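Local coordinates for virulence protein vsdE (PDB 5LQ7) that acts as a cysteine hydrolase of the papain-like peptidase clan, a Salmonella effector that suppresses host immune responses and contributes to bacterial virulence, at residues K36-I41 with L94-T99; R46-Q51 with H89-L94; Q51-D56 with N168-S173; N57-A62 with N191-L196; N75-S80 with G164-A169. The protein carries 5 engineered substitutions. All coordinates share one frame; numbering follows the deposited sequence. Where two conformers were deposited one is given.

Overall arrangement
Contact 5 lies nearest the middle of the chain, about 4 Å from its centre, and lines the probable active-site cleft between helix 76-89 and strand 163-172. The other end of that strand reaches contact 3, where helix 55-65 begins; contact 4 uses the next turns of the same helix. Contacts 3 and 4 are mainly apolar where they face inward, and contact 3 adds an amide and two waters at its rim. Contact 1, a buried two-stranded sheet, and contact 2, a partly exposed pairing of loops, share Leu94. In both, backbone carbonyls take bonds from long side chains, Lys97 in contact 1 and two arginines in contact 2.

Contact 1: residues K36-I41 with L94-T99; sequences KDALSI and LSSKNT. Engineered in segment 36-41: Ser40 (natural residue Cys).
Lys97 NZ reaches the backbone O of Asp37 at 3.0 Å, arriving above the carbonyl plane, and makes weak bonds to Ala38 O and Ser40 OG. The lysine chain runs extended as far as CE and bends at its last torsion (chi4 -55°), which brings the ammonium over the end of helix 29-38. Its own backbone N donates to Ala38 O at 2.9 Å, so this carbonyl is held from both the main chain and the side chain of one residue. Beyond it, strands 39-41 and 94-96 pair antiparallel. Ser40 and Ser95 form the hydrogen-bonded pair, with Ser40 N to Ser95 O at 2.9 Å and nearly straight (172°), and a return bond from Ser95 N to Ser40 O. On the face of these two serines, one water joins both hydroxyls and another bonds Ser95 OG and, weakly, Ser40 O; Ser40 is an engineered replacement of cysteine. On the face of Leu39, Ile41 and Leu94, the last two lie side by side, Ile41 CG1 against Leu94 CD2 at 3.8 Å; helix 12-19 covers Leu39 and Ile41, and helices 76-89 and 108-116 cover Leu39 and Leu94. Ala38 CB rests on Asn98 CB at 3.5 Å, where Ser96 OG accepts from Asn98 N in an ST turn. A positive ammonium beside carbonyls at a helix C-terminus probably gains from the helix dipole.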
# COMPACT_ATOMS: atom_id res chain seq x y z
N LYS A 36 -15.32 2.14 -5.28
CA LYS A 36 -15.85 3.35 -5.84
C LYS A 36 -16.28 4.33 -4.75
O LYS A 36 -16.01 5.50 -4.84
CB LYS A 36 -17.02 3.05 -6.78
CG LYS A 36 -17.59 4.30 -7.44
CD LYS A 36 -18.66 3.96 -8.45
CE LYS A 36 -19.25 5.23 -9.03
NZ LYS A 36 -20.39 4.98 -9.98
N ASP A 37 -16.97 3.84 -3.76
CA ASP A 37 -17.49 4.68 -2.69
C ASP A 37 -16.37 5.23 -1.81
O ASP A 37 -16.42 6.38 -1.33
CB ASP A 37 -18.47 3.87 -1.86
CG ASP A 37 -19.78 3.58 -2.62
OD1 ASP A 37 -20.11 4.32 -3.58
OD2 ASP A 37 -20.43 2.60 -2.25
N ALA A 38 -15.34 4.42 -1.60
CA ALA A 38 -14.21 4.83 -0.81
C ALA A 38 -13.25 5.80 -1.48
O ALA A 38 -12.66 6.68 -0.84
CB ALA A 38 -13.45 3.62 -0.33
N LEU A 39 -13.06 5.65 -2.77
CA LEU A 39 -11.93 6.26 -3.43
C LEU A 39 -12.19 7.68 -3.84
O LEU A 39 -13.24 7.95 -4.43
CB LEU A 39 -11.58 5.40 -4.65
CG LEU A 39 -10.29 5.70 -5.40
CD1 LEU A 39 -9.13 5.32 -4.53
CD2 LEU A 39 -10.23 4.91 -6.67
N SER A 40 -11.26 8.59 -3.55
CA SER A 40 -11.24 9.94 -4.13
C SER A 40 -10.03 10.10 -5.05
O SER A 40 -8.93 9.61 -4.75
CB SER A 40 -11.16 11.01 -3.04
OG SER A 40 -12.37 11.05 -2.32
N ILE A 41 -10.23 10.77 -6.18
CA ILE A 41 -9.20 11.05 -7.15
C ILE A 41 -9.02 12.55 -7.25
O ILE A 41 -9.92 13.26 -7.71
CB ILE A 41 -9.59 10.46 -8.50
CG1 ILE A 41 -9.81 8.95 -8.39
CG2 ILE A 41 -8.56 10.79 -9.58
CD1 ILE A 41 -10.24 8.25 -9.67
N LEU A 94 -4.70 9.57 -5.20
CA LEU A 94 -5.73 8.69 -4.60
C LEU A 94 -5.77 8.75 -3.08
O LEU A 94 -4.75 8.86 -2.39
CB LEU A 94 -5.42 7.26 -5.03
CG LEU A 94 -5.33 6.94 -6.51
CD1 LEU A 94 -5.08 5.44 -6.74
CD2 LEU A 94 -6.59 7.39 -7.23
N SER A 95 -6.98 8.71 -2.53
CA SER A 95 -7.15 8.63 -1.11
C SER A 95 -8.43 7.85 -0.84
O SER A 95 -9.24 7.63 -1.76
CB SER A 95 -7.20 10.00 -0.46
OG SER A 95 -8.29 10.74 -0.97
N SER A 96 -8.56 7.40 0.39
CA SER A 96 -9.72 6.60 0.79
C SER A 96 -10.47 7.20 1.98
O SER A 96 -9.88 7.63 2.93
CB SER A 96 -9.29 5.18 1.14
OG SER A 96 -10.41 4.49 1.72
N LYS A 97 -11.80 7.18 1.87
CA LYS A 97 -12.73 7.57 3.02
C LYS A 97 -13.60 6.38 3.35
O LYS A 97 -14.72 6.52 3.84
CB LYS A 97 -13.55 8.79 2.59
CG LYS A 97 -14.24 8.60 1.25
CD LYS A 97 -15.08 9.79 0.82
CE LYS A 97 -15.86 9.48 -0.45
NZ LYS A 97 -14.96 9.02 -1.57
N ASN A 98 -13.07 5.19 3.08
CA ASN A 98 -13.78 3.92 3.26
C ASN A 98 -14.43 3.72 4.65
O ASN A 98 -13.76 3.76 5.68
CB ASN A 98 -12.76 2.77 3.03
CG ASN A 98 -13.41 1.41 2.83
OD1 ASN A 98 -14.64 1.29 2.71
ND2 ASN A 98 -12.57 0.36 2.76
N THR A 99 -15.74 3.45 4.66
CA THR A 99 -16.45 3.16 5.91
C THR A 99 -16.75 1.67 6.05
O THR A 99 -17.32 1.24 7.05
CB THR A 99 -17.81 3.93 5.98
OG1 THR A 99 -18.59 3.64 4.83
CG2 THR A 99 -17.60 5.44 6.07
O HOH W 1 -7.79 12.06 -3.34
O HOH W 2 -10.90 10.59 0.19

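Contact 2: residues R46-Q51 with H89-L94; sequences RILYPQ and HRQDIL
The backbone O of Asp92 takes two bonds from Arg46, from NH1 at 2.8 Å and NH2 at 3.0 Å, in an end-on grip with the oxygen in the guanidinium plane. Asp92 is the centre of an inverse gamma turn, and Arg90 closes helix 76-89 with a Schellman motif, so the loop paired with residues 46-51 is the exit of that helix. The Gln91 amide stacks over one face of the Arg46 guanidinium, planes 17° apart, with CD above its centre. That glutamine bends at chi2 (54°), which lets NE2 donate to Ile47 O from above the carbonyl plane while OE1 accepts from Asp92 N. Arg90 O receives Tyr49 N at 2.9 Å, and the Arg90 side chain turns back to the facing loop: NE donates to Pro50 O at 3.0 Å and NH2 to Gln51 O at 2.6 Å, both near the guanidinium plane. Lys44 O and Ile87 O hold the remaining nitrogens Arg46 NE and Arg90 NH1. Tyr49, whose ring packs on Met61 of helix 55-65, brings its edge to the carboxylate, and Tyr49 OH donates to Asp92 OD2 on the syn side at 2.6 Å.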
# COMPACT_ATOMS: atom_id res chain seq x y z
N ARG A 46 -0.50 19.97 -9.52
CA ARG A 46 0.13 20.53 -8.35
C ARG A 46 1.59 20.20 -8.42
O ARG A 46 2.00 19.38 -9.23
CB ARG A 46 -0.48 19.95 -7.07
CG ARG A 46 -1.91 20.36 -6.81
CD ARG A 46 -2.59 19.28 -6.00
NE ARG A 46 -2.77 18.06 -6.80
CZ ARG A 46 -2.98 16.85 -6.29
NH1 ARG A 46 -3.02 16.68 -4.98
NH2 ARG A 46 -3.11 15.81 -7.10
N ILE A 47 2.36 20.84 -7.55
CA ILE A 47 3.76 20.54 -7.40
C ILE A 47 3.93 19.04 -7.03
O ILE A 47 3.27 18.54 -6.13
CB ILE A 47 4.44 21.45 -6.34
CG1 ILE A 47 4.26 22.94 -6.72
CG2 ILE A 47 5.92 21.12 -6.21
CD1 ILE A 47 4.62 23.88 -5.57
N LEU A 48 4.78 18.35 -7.78
CA LEU A 48 5.11 16.97 -7.49
C LEU A 48 6.00 16.86 -6.26
O LEU A 48 6.78 17.77 -5.93
CB LEU A 48 5.84 16.32 -8.70
CG LEU A 48 4.98 16.11 -9.97
CD1 LEU A 48 5.83 15.58 -11.10
CD2 LEU A 48 3.83 15.16 -9.69
N TYR A 49 5.92 15.70 -5.60
CA TYR A 49 6.96 15.32 -4.70
C TYR A 49 8.27 15.17 -5.48
O TYR A 49 8.24 14.79 -6.66
CB TYR A 49 6.61 14.01 -3.98
CG TYR A 49 5.56 14.17 -2.98
CD1 TYR A 49 5.88 14.58 -1.67
CD2 TYR A 49 4.22 13.92 -3.28
CE1 TYR A 49 4.88 14.72 -0.70
CE2 TYR A 49 3.22 14.06 -2.32
CZ TYR A 49 3.56 14.46 -1.04
OH TYR A 49 2.58 14.65 -0.06
N PRO A 50 9.42 15.36 -4.80
CA PRO A 50 10.72 15.19 -5.44
C PRO A 50 11.00 13.77 -5.94
O PRO A 50 10.44 12.81 -5.41
CB PRO A 50 11.70 15.56 -4.32
CG PRO A 50 10.95 16.33 -3.36
CD PRO A 50 9.56 15.75 -3.40
N GLN A 51 11.90 13.63 -6.89
CA GLN A 51 12.25 12.35 -7.43
C GLN A 51 12.90 11.52 -6.33
O GLN A 51 12.62 10.33 -6.17
CB GLN A 51 13.17 12.50 -8.67
CG GLN A 51 12.72 11.66 -9.87
CD GLN A 51 11.25 11.91 -10.24
OE1 GLN A 51 10.82 13.06 -10.39
NE2 GLN A 51 10.46 10.85 -10.33
N HIS A 89 3.61 7.95 -8.92
CA HIS A 89 3.37 9.18 -9.69
C HIS A 89 3.90 10.41 -9.02
O HIS A 89 3.73 11.50 -9.56
CB HIS A 89 1.88 9.32 -9.94
CG HIS A 89 1.37 8.30 -10.89
ND1 HIS A 89 1.68 8.31 -12.25
CD2 HIS A 89 0.63 7.19 -10.70
CE1 HIS A 89 1.12 7.26 -12.83
NE2 HIS A 89 0.48 6.57 -11.91
N ARG A 90 4.52 10.24 -7.85
CA ARG A 90 5.03 11.33 -7.05
C ARG A 90 4.02 12.42 -6.79
O ARG A 90 4.34 13.63 -6.81
CB ARG A 90 6.32 11.91 -7.69
CG ARG A 90 7.49 10.95 -7.67
CD ARG A 90 7.97 10.73 -6.25
NE ARG A 90 9.30 10.15 -6.18
CZ ARG A 90 9.56 8.85 -6.14
NH1 ARG A 90 8.60 7.94 -6.22
NH2 ARG A 90 10.80 8.45 -6.00
N GLN A 91 2.78 12.02 -6.52
CA GLN A 91 1.70 12.96 -6.29
C GLN A 91 0.60 12.38 -5.42
O GLN A 91 0.30 11.17 -5.51
CB GLN A 91 1.08 13.45 -7.63
CG GLN A 91 0.11 14.61 -7.45
CD GLN A 91 0.71 15.83 -6.68
OE1 GLN A 91 0.79 15.87 -5.43
NE2 GLN A 91 1.18 16.83 -7.44
N ASP A 92 -0.02 13.24 -4.64
CA ASP A 92 -1.17 12.88 -3.81
C ASP A 92 -2.40 12.87 -4.69
O ASP A 92 -3.05 13.88 -4.85
CB ASP A 92 -1.31 13.88 -2.66
CG ASP A 92 -0.22 13.75 -1.60
OD1 ASP A 92 0.29 12.65 -1.37
OD2 ASP A 92 0.11 14.76 -0.93
N ILE A 93 -2.69 11.72 -5.31
CA ILE A 93 -3.82 11.58 -6.23
C ILE A 93 -4.98 10.81 -5.59
O ILE A 93 -6.08 11.31 -5.52
CB ILE A 93 -3.41 10.94 -7.54
CG1 ILE A 93 -2.32 11.80 -8.21
CG2 ILE A 93 -4.61 10.70 -8.45
CD1 ILE A 93 -1.73 11.20 -9.43
N LEU A 94 -4.70 9.57 -5.20
CA LEU A 94 -5.73 8.69 -4.60
C LEU A 94 -5.77 8.75 -3.08
O LEU A 94 -4.75 8.86 -2.39
CB LEU A 94 -5.42 7.26 -5.03
CG LEU A 94 -5.33 6.94 -6.51
CD1 LEU A 94 -5.08 5.44 -6.74
CD2 LEU A 94 -6.59 7.39 -7.23

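Contact 3: residues Q51-D56 with N168-S173; sequences QNLSRD and NAVVIS. Engineered in segment 168-173: Ser173 (natural residue Cys).
The loop that leads into helix 55-65 meets the outgoing end of strand 163-172, a member of the central antiparallel sheet. Asn52 ND2 donates to the backbone O of Ser173 at 3.1 Å; the bond is straight (168°), lies in the amide plane and arrives nearly along the C=O axis. With CG anti to the backbone N (chi1 -170°), the Asn52 amide is carried across to the strand, while its OD1 accepts a hydrogen bond from a water at 2.8 Å. That water also donates to Leu53 O and accepts from Ser173 N, so three polar atoms of the two segments meet at one site. A second water donates to Leu53 O at 2.8 Å and, weakly, to Ser173 O. Next to these polar groups the contact turns apolar: in the conformer described, one of two for this side chain, Ile172 CD1 lies 4.1 Å from Leu53 CB, and Leu53 CD1 approaches Val170 CG1. Leu58 and Ile87 continue this packing inward. Ser173, engineered from cysteine, holds Tyr140 OH through its hydroxyl. Ser54 OG accepts from Asn57 N, the N-cap bond that starts helix 55-65 beside the end of an inner strand of the sheet.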
# COMPACT_ATOMS: atom_id res chain seq x y z
N GLN A 51 11.90 13.63 -6.89
CA GLN A 51 12.25 12.35 -7.43
C GLN A 51 12.90 11.52 -6.33
O GLN A 51 12.62 10.33 -6.17
CB GLN A 51 13.17 12.50 -8.67
CG GLN A 51 12.72 11.66 -9.87
CD GLN A 51 11.25 11.91 -10.24
OE1 GLN A 51 10.82 13.06 -10.39
NE2 GLN A 51 10.46 10.85 -10.33
N ASN A 52 13.78 12.16 -5.57
CA ASN A 52 14.40 11.50 -4.43
C ASN A 52 13.62 11.84 -3.17
O ASN A 52 13.69 12.95 -2.65
CB ASN A 52 15.86 11.89 -4.31
CG ASN A 52 16.60 11.03 -3.28
OD1 ASN A 52 16.62 9.82 -3.38
ND2 ASN A 52 17.15 11.65 -2.27
N LEU A 53 12.83 10.89 -2.72
CA LEU A 53 11.91 11.13 -1.59
C LEU A 53 12.63 11.19 -0.26
O LEU A 53 13.64 10.50 -0.02
CB LEU A 53 10.87 10.01 -1.54
CG LEU A 53 9.85 9.95 -2.65
CD1 LEU A 53 9.09 8.66 -2.57
CD2 LEU A 53 8.91 11.13 -2.58
N SER A 54 12.11 12.02 0.62
CA SER A 54 12.54 12.06 1.96
C SER A 54 11.59 11.26 2.82
O SER A 54 10.48 10.93 2.45
CB SER A 54 12.56 13.52 2.46
OG SER A 54 11.29 14.01 2.63
N ARG A 55 12.06 10.93 4.01
CA ARG A 55 11.24 10.28 4.98
C ARG A 55 10.04 11.10 5.36
O ARG A 55 8.93 10.62 5.49
CB ARG A 55 12.12 9.93 6.19
CG ARG A 55 11.46 9.06 7.17
CD ARG A 55 12.45 8.58 8.22
NE ARG A 55 11.76 7.73 9.17
CZ ARG A 55 11.12 8.15 10.24
NH1 ARG A 55 11.09 9.43 10.54
NH2 ARG A 55 10.50 7.27 11.02
N ASP A 56 10.26 12.42 5.51
CA ASP A 56 9.14 13.36 5.72
C ASP A 56 8.06 13.37 4.59
O ASP A 56 6.84 13.50 4.83
CB ASP A 56 9.68 14.77 5.90
CG ASP A 56 8.60 15.76 6.32
OD1 ASP A 56 7.93 15.54 7.34
OD2 ASP A 56 8.43 16.76 5.60
N ASN A 168 3.35 -0.87 3.11
CA ASN A 168 4.25 -0.42 2.04
C ASN A 168 5.69 -0.37 2.52
O ASN A 168 5.96 -0.31 3.72
CB ASN A 168 3.82 0.96 1.58
CG ASN A 168 2.40 0.99 1.02
OD1 ASN A 168 1.42 0.89 1.76
ND2 ASN A 168 2.31 1.14 -0.29
N ALA A 169 6.61 -0.32 1.59
CA ALA A 169 8.00 -0.06 1.92
C ALA A 169 8.61 0.74 0.79
O ALA A 169 8.36 0.47 -0.41
CB ALA A 169 8.74 -1.34 2.11
N VAL A 170 9.45 1.70 1.15
CA VAL A 170 10.18 2.53 0.21
C VAL A 170 11.63 2.60 0.65
O VAL A 170 11.91 2.78 1.83
CB VAL A 170 9.55 3.95 0.09
CG1 VAL A 170 10.36 4.85 -0.84
CG2 VAL A 170 8.11 3.89 -0.43
N VAL A 171 12.54 2.52 -0.30
CA VAL A 171 13.97 2.69 0.00
C VAL A 171 14.26 4.17 -0.03
O VAL A 171 14.00 4.84 -1.04
CB VAL A 171 14.84 1.96 -1.02
CG1 VAL A 171 16.33 2.21 -0.71
CG2 VAL A 171 14.53 0.47 -1.03
N ILE A 172 14.80 4.70 1.08
CA ILE A 172 15.14 6.08 1.17
C ILE A 172 16.66 6.22 1.05
O ILE A 172 17.38 5.53 1.76
CB ILE A 172 14.62 6.70 2.46
CG1 ILE A 172 13.08 6.69 2.43
CG2 ILE A 172 15.11 8.12 2.63
CD1 ILE A 172 12.50 7.57 1.34
N SER A 173 17.08 7.13 0.18
CA SER A 173 18.53 7.40 -0.03
C SER A 173 18.90 8.81 0.39
O SER A 173 18.61 9.76 -0.37
CB SER A 173 18.81 7.21 -1.53
OG SER A 173 18.78 5.86 -1.85
O HOH W 3 15.22 8.66 -1.28
O HOH W 4 16.02 11.60 0.96

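Contact 4: residues N57-A62 with N191-L196; sequences NLKQMA and NILPSL
Helix 55-65 passes the loop at 191-194 with its nearest CA atoms, those of Lys59 and Leu193, 7.0 Å apart, so the backbones stay separated and side chains fill the gap. The contact joins one side of this helix to the connection that runs from strand 180-184 of the central sheet to helix 196-200. Ile192 and Leu193 share the touching. Ile192 CD1 enters between Lys59 and Ala62, one helical turn apart in position, with Ala62 CB at 3.9 Å and Lys59 CG at 3.7 Å. Ile192 CG1 sits between the backbone N and the carbonyl carbon (chi1 63°), and with the chain extended from there the terminal methyl is thrust at the helix. Lys59 crosses the isoleucine at about a right angle, and bends at chi2 and chi4 keep its aliphatic part close to the loop. Leu193 points at the helix beside it, and Leu193 CD1 approaches the Leu58 carbonyl carbon at 4.4 Å. Further in, Leu58 and Ala62 pack on Ile184 of strand 180-184, which places the helix over that strand. The loop itself is fixed by a backbone hydrogen bond between Ile192 and Asp185, and beyond Pro194 the hydroxyl of Ser195 caps helix 196-200. No hydrogen bond crosses between the segments; the lysine instead lays Lys59 CD against Leu193 CD2 at 4.0 Å.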
# COMPACT_ATOMS: atom_id res chain seq x y z
N ASN A 57 8.52 13.25 3.37
CA ASN A 57 7.61 13.11 2.23
C ASN A 57 6.70 11.89 2.41
O ASN A 57 5.52 11.96 2.15
CB ASN A 57 8.34 12.92 0.91
CG ASN A 57 9.13 14.15 0.43
OD1 ASN A 57 10.07 13.97 -0.32
ND2 ASN A 57 8.70 15.34 0.76
N LEU A 58 7.28 10.78 2.85
CA LEU A 58 6.50 9.56 3.06
C LEU A 58 5.46 9.71 4.11
O LEU A 58 4.36 9.15 4.00
CB LEU A 58 7.40 8.40 3.41
CG LEU A 58 8.44 7.99 2.38
CD1 LEU A 58 9.24 6.78 2.97
CD2 LEU A 58 7.83 7.67 1.03
N LYS A 59 5.76 10.49 5.16
CA LYS A 59 4.80 10.70 6.19
C LYS A 59 3.63 11.52 5.64
O LYS A 59 2.46 11.22 5.93
CB LYS A 59 5.44 11.48 7.38
CG LYS A 59 4.94 11.07 8.75
CD LYS A 59 6.09 11.19 9.77
CE LYS A 59 5.59 11.37 11.19
NZ LYS A 59 4.92 10.16 11.72
N GLN A 60 3.94 12.52 4.82
CA GLN A 60 2.89 13.35 4.26
C GLN A 60 2.00 12.52 3.29
O GLN A 60 0.77 12.60 3.30
CB GLN A 60 3.49 14.56 3.53
CG GLN A 60 2.43 15.53 3.03
CD GLN A 60 2.98 16.76 2.33
OE1 GLN A 60 4.19 16.98 2.28
NE2 GLN A 60 2.09 17.58 1.80
N MET A 61 2.64 11.68 2.53
CA MET A 61 1.92 10.81 1.61
C MET A 61 1.04 9.81 2.32
O MET A 61 -0.09 9.54 1.88
CB MET A 61 2.92 10.13 0.62
CG MET A 61 3.62 11.17 -0.18
SD MET A 61 4.61 10.40 -1.45
CE MET A 61 3.32 10.22 -2.71
N ALA A 62 1.54 9.23 3.42
CA ALA A 62 0.75 8.23 4.15
C ALA A 62 -0.46 8.89 4.80
O ALA A 62 -1.54 8.30 4.88
CB ALA A 62 1.60 7.48 5.17
N ASN A 191 1.27 4.71 14.34
CA ASN A 191 2.67 4.63 14.00
C ASN A 191 2.82 4.34 12.50
O ASN A 191 3.02 3.19 12.09
CB ASN A 191 3.37 3.57 14.85
CG ASN A 191 4.84 3.61 14.77
OD1 ASN A 191 5.43 4.61 14.30
ND2 ASN A 191 5.49 2.53 15.18
N ILE A 192 2.71 5.40 11.70
CA ILE A 192 2.65 5.20 10.26
C ILE A 192 3.98 4.90 9.64
O ILE A 192 4.03 4.31 8.55
CB ILE A 192 1.95 6.36 9.53
CG1 ILE A 192 2.68 7.67 9.68
CG2 ILE A 192 0.49 6.41 9.95
CD1 ILE A 192 2.03 8.79 8.86
N LEU A 193 5.06 5.30 10.31
CA LEU A 193 6.42 4.99 9.86
C LEU A 193 7.12 4.13 10.93
O LEU A 193 8.05 4.61 11.64
CB LEU A 193 7.22 6.26 9.55
CG LEU A 193 7.21 6.77 8.13
CD1 LEU A 193 5.93 6.86 7.47
CD2 LEU A 193 7.96 8.11 8.10
N PRO A 194 6.74 2.86 11.05
CA PRO A 194 7.37 2.03 12.07
C PRO A 194 8.79 1.67 11.72
O PRO A 194 9.13 1.60 10.53
CB PRO A 194 6.49 0.79 12.09
CG PRO A 194 5.99 0.71 10.68
CD PRO A 194 5.75 2.09 10.26
N SER A 195 9.60 1.45 12.73
CA SER A 195 10.90 0.89 12.55
C SER A 195 10.72 -0.62 12.32
O SER A 195 9.66 -1.18 12.57
CB SER A 195 11.77 1.17 13.76
OG SER A 195 11.35 0.36 14.88
N LEU A 196 11.78 -1.30 11.88
CA LEU A 196 11.75 -2.74 11.71
C LEU A 196 11.37 -3.40 13.02
O LEU A 196 10.50 -4.25 13.05
CB LEU A 196 13.14 -3.24 11.29
CG LEU A 196 13.21 -4.78 11.12
CD1 LEU A 196 12.41 -5.20 9.92
CD2 LEU A 196 14.66 -5.21 10.95

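Contact 5: residues N75-S80 with G164-A169; sequences NAVLLS and GHDFNA. Engineered in segment 75-80: Ala76 (natural residue Cys). Unlike the reference sequence in segment 164-169: Gly164 (reference Arg). With TRS (2-amino-2-hydroxymethyl-propane-1,3-diol), chain B.
Hydrogen bonding across the contact centres on Ser80 and Asn168: Asn168 ND2 donates to Ser80 O at 3.0 Å, on a lone pair. In the conformer described, Ser80 OG donates to Ala76 O, which also receives Ser80 N from the other face of its plane. Asn75 is the N-cap, its OD1 accepting from Val77 N at 3.1 Å. A water donates to Val77 O and Asp166 OD2, a carboxylate that also meets Arg212 in a salt bridge and Ser151. Residues 76-80 at the helix start run nearly parallel to strand residues 164-169 (15°). With Ala76, engineered from cysteine, in that first turn and His165 on the strand, this is consistent with the papain-like arrangement, in which a cysteine at a helix start faces a histidine; Asp185 bonds His165 NE2 and probably completes a catalytic triad. By van der Waals contact, Ala76 CB lies 3.4 Å from His165 ND1. A bound Tris, probably from the crystallisation liquor, occupies the cleft: its amine N donates at 2.9 Å to His165 ND1, at the ring edge, and also to the O of Gly164, an arginine in the reference sequence, while its O3 accepts a straight bond (173°) from Ala76 N.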
# COMPACT_ATOMS: atom_id res chain seq x y z
N ASN A 75 -9.44 0.05 5.02
CA ASN A 75 -9.01 -1.30 4.72
C ASN A 75 -7.59 -1.20 4.13
O ASN A 75 -7.39 -0.49 3.17
CB ASN A 75 -9.92 -1.99 3.69
CG ASN A 75 -9.65 -3.49 3.52
OD1 ASN A 75 -8.49 -3.96 3.46
ND2 ASN A 75 -10.68 -4.25 3.46
N ALA A 76 -6.69 -1.89 4.76
CA ALA A 76 -5.26 -1.81 4.40
C ALA A 76 -4.99 -2.16 2.94
O ALA A 76 -4.01 -1.67 2.37
CB ALA A 76 -4.45 -2.70 5.28
N VAL A 77 -5.76 -3.05 2.33
CA VAL A 77 -5.49 -3.44 0.96
C VAL A 77 -5.67 -2.24 0.04
O VAL A 77 -4.85 -2.00 -0.87
CB VAL A 77 -6.40 -4.57 0.48
CG1 VAL A 77 -6.04 -4.93 -0.99
CG2 VAL A 77 -6.20 -5.79 1.35
N LEU A 78 -6.72 -1.48 0.27
CA LEU A 78 -7.01 -0.32 -0.55
C LEU A 78 -6.04 0.84 -0.24
O LEU A 78 -5.48 1.46 -1.17
CB LEU A 78 -8.43 0.14 -0.38
CG LEU A 78 -8.89 1.32 -1.26
CD1 LEU A 78 -8.61 1.03 -2.75
CD2 LEU A 78 -10.34 1.63 -0.97
N LEU A 79 -5.80 1.08 1.04
CA LEU A 79 -4.86 2.14 1.44
C LEU A 79 -3.47 1.95 0.85
O LEU A 79 -2.85 2.89 0.34
CB LEU A 79 -4.80 2.27 2.92
CG LEU A 79 -6.02 2.78 3.64
CD1 LEU A 79 -5.92 2.50 5.12
CD2 LEU A 79 -6.26 4.28 3.39
N SER A 80 -2.96 0.73 0.97
CA SER A 80 -1.61 0.43 0.51
C SER A 80 -1.49 0.57 -0.99
O SER A 80 -0.42 1.00 -1.51
CB SER A 80 -1.18 -0.97 0.93
OG SER A 80 -1.21 -1.11 2.33
N GLY A 164 -4.66 -11.14 7.63
CA GLY A 164 -3.88 -10.69 6.47
C GLY A 164 -3.79 -9.19 6.51
O GLY A 164 -4.73 -8.52 6.92
N HIS A 165 -2.65 -8.65 6.11
CA HIS A 165 -2.44 -7.21 6.17
C HIS A 165 -1.54 -6.79 5.01
O HIS A 165 -0.62 -7.50 4.72
CB HIS A 165 -1.83 -6.86 7.49
CG HIS A 165 -1.74 -5.38 7.77
ND1 HIS A 165 -2.81 -4.49 7.64
CD2 HIS A 165 -0.69 -4.62 8.14
CE1 HIS A 165 -2.40 -3.29 7.98
NE2 HIS A 165 -1.12 -3.35 8.28
N ASP A 166 -1.81 -5.62 4.44
CA ASP A 166 -0.97 -5.06 3.40
C ASP A 166 -0.38 -3.75 3.94
O ASP A 166 -1.05 -3.02 4.66
CB ASP A 166 -1.74 -4.77 2.12
CG ASP A 166 -1.79 -5.96 1.14
OD1 ASP A 166 -1.68 -7.09 1.55
OD2 ASP A 166 -1.93 -5.72 -0.10
N PHE A 167 0.85 -3.45 3.58
CA PHE A 167 1.48 -2.20 3.94
C PHE A 167 2.52 -1.88 2.89
O PHE A 167 2.53 -2.51 1.81
CB PHE A 167 2.01 -2.17 5.40
CG PHE A 167 2.91 -3.32 5.74
CD1 PHE A 167 2.39 -4.56 6.01
CD2 PHE A 167 4.28 -3.15 5.74
CE1 PHE A 167 3.23 -5.62 6.32
CE2 PHE A 167 5.10 -4.20 6.06
CZ PHE A 167 4.58 -5.44 6.35
N ASN A 168 3.35 -0.87 3.11
CA ASN A 168 4.25 -0.42 2.04
C ASN A 168 5.69 -0.37 2.52
O ASN A 168 5.96 -0.31 3.72
CB ASN A 168 3.82 0.96 1.58
CG ASN A 168 2.40 0.99 1.02
OD1 ASN A 168 1.42 0.89 1.76
ND2 ASN A 168 2.31 1.14 -0.29
N ALA A 169 6.61 -0.32 1.59
CA ALA A 169 8.00 -0.06 1.92
C ALA A 169 8.61 0.74 0.79
O ALA A 169 8.36 0.47 -0.41
CB ALA A 169 8.74 -1.34 2.11
C TRS B . -6.23 -5.34 8.50
C1 TRS B . -7.39 -6.34 8.47
C2 TRS B . -5.45 -5.47 9.79
C3 TRS B . -6.69 -3.92 8.26
N TRS B . -5.39 -5.74 7.38
O1 TRS B . -8.30 -6.03 9.52
O2 TRS B . -4.69 -6.71 9.79
O3 TRS B . -7.29 -3.70 6.98
O HOH W 5 -2.61 -3.64 -1.45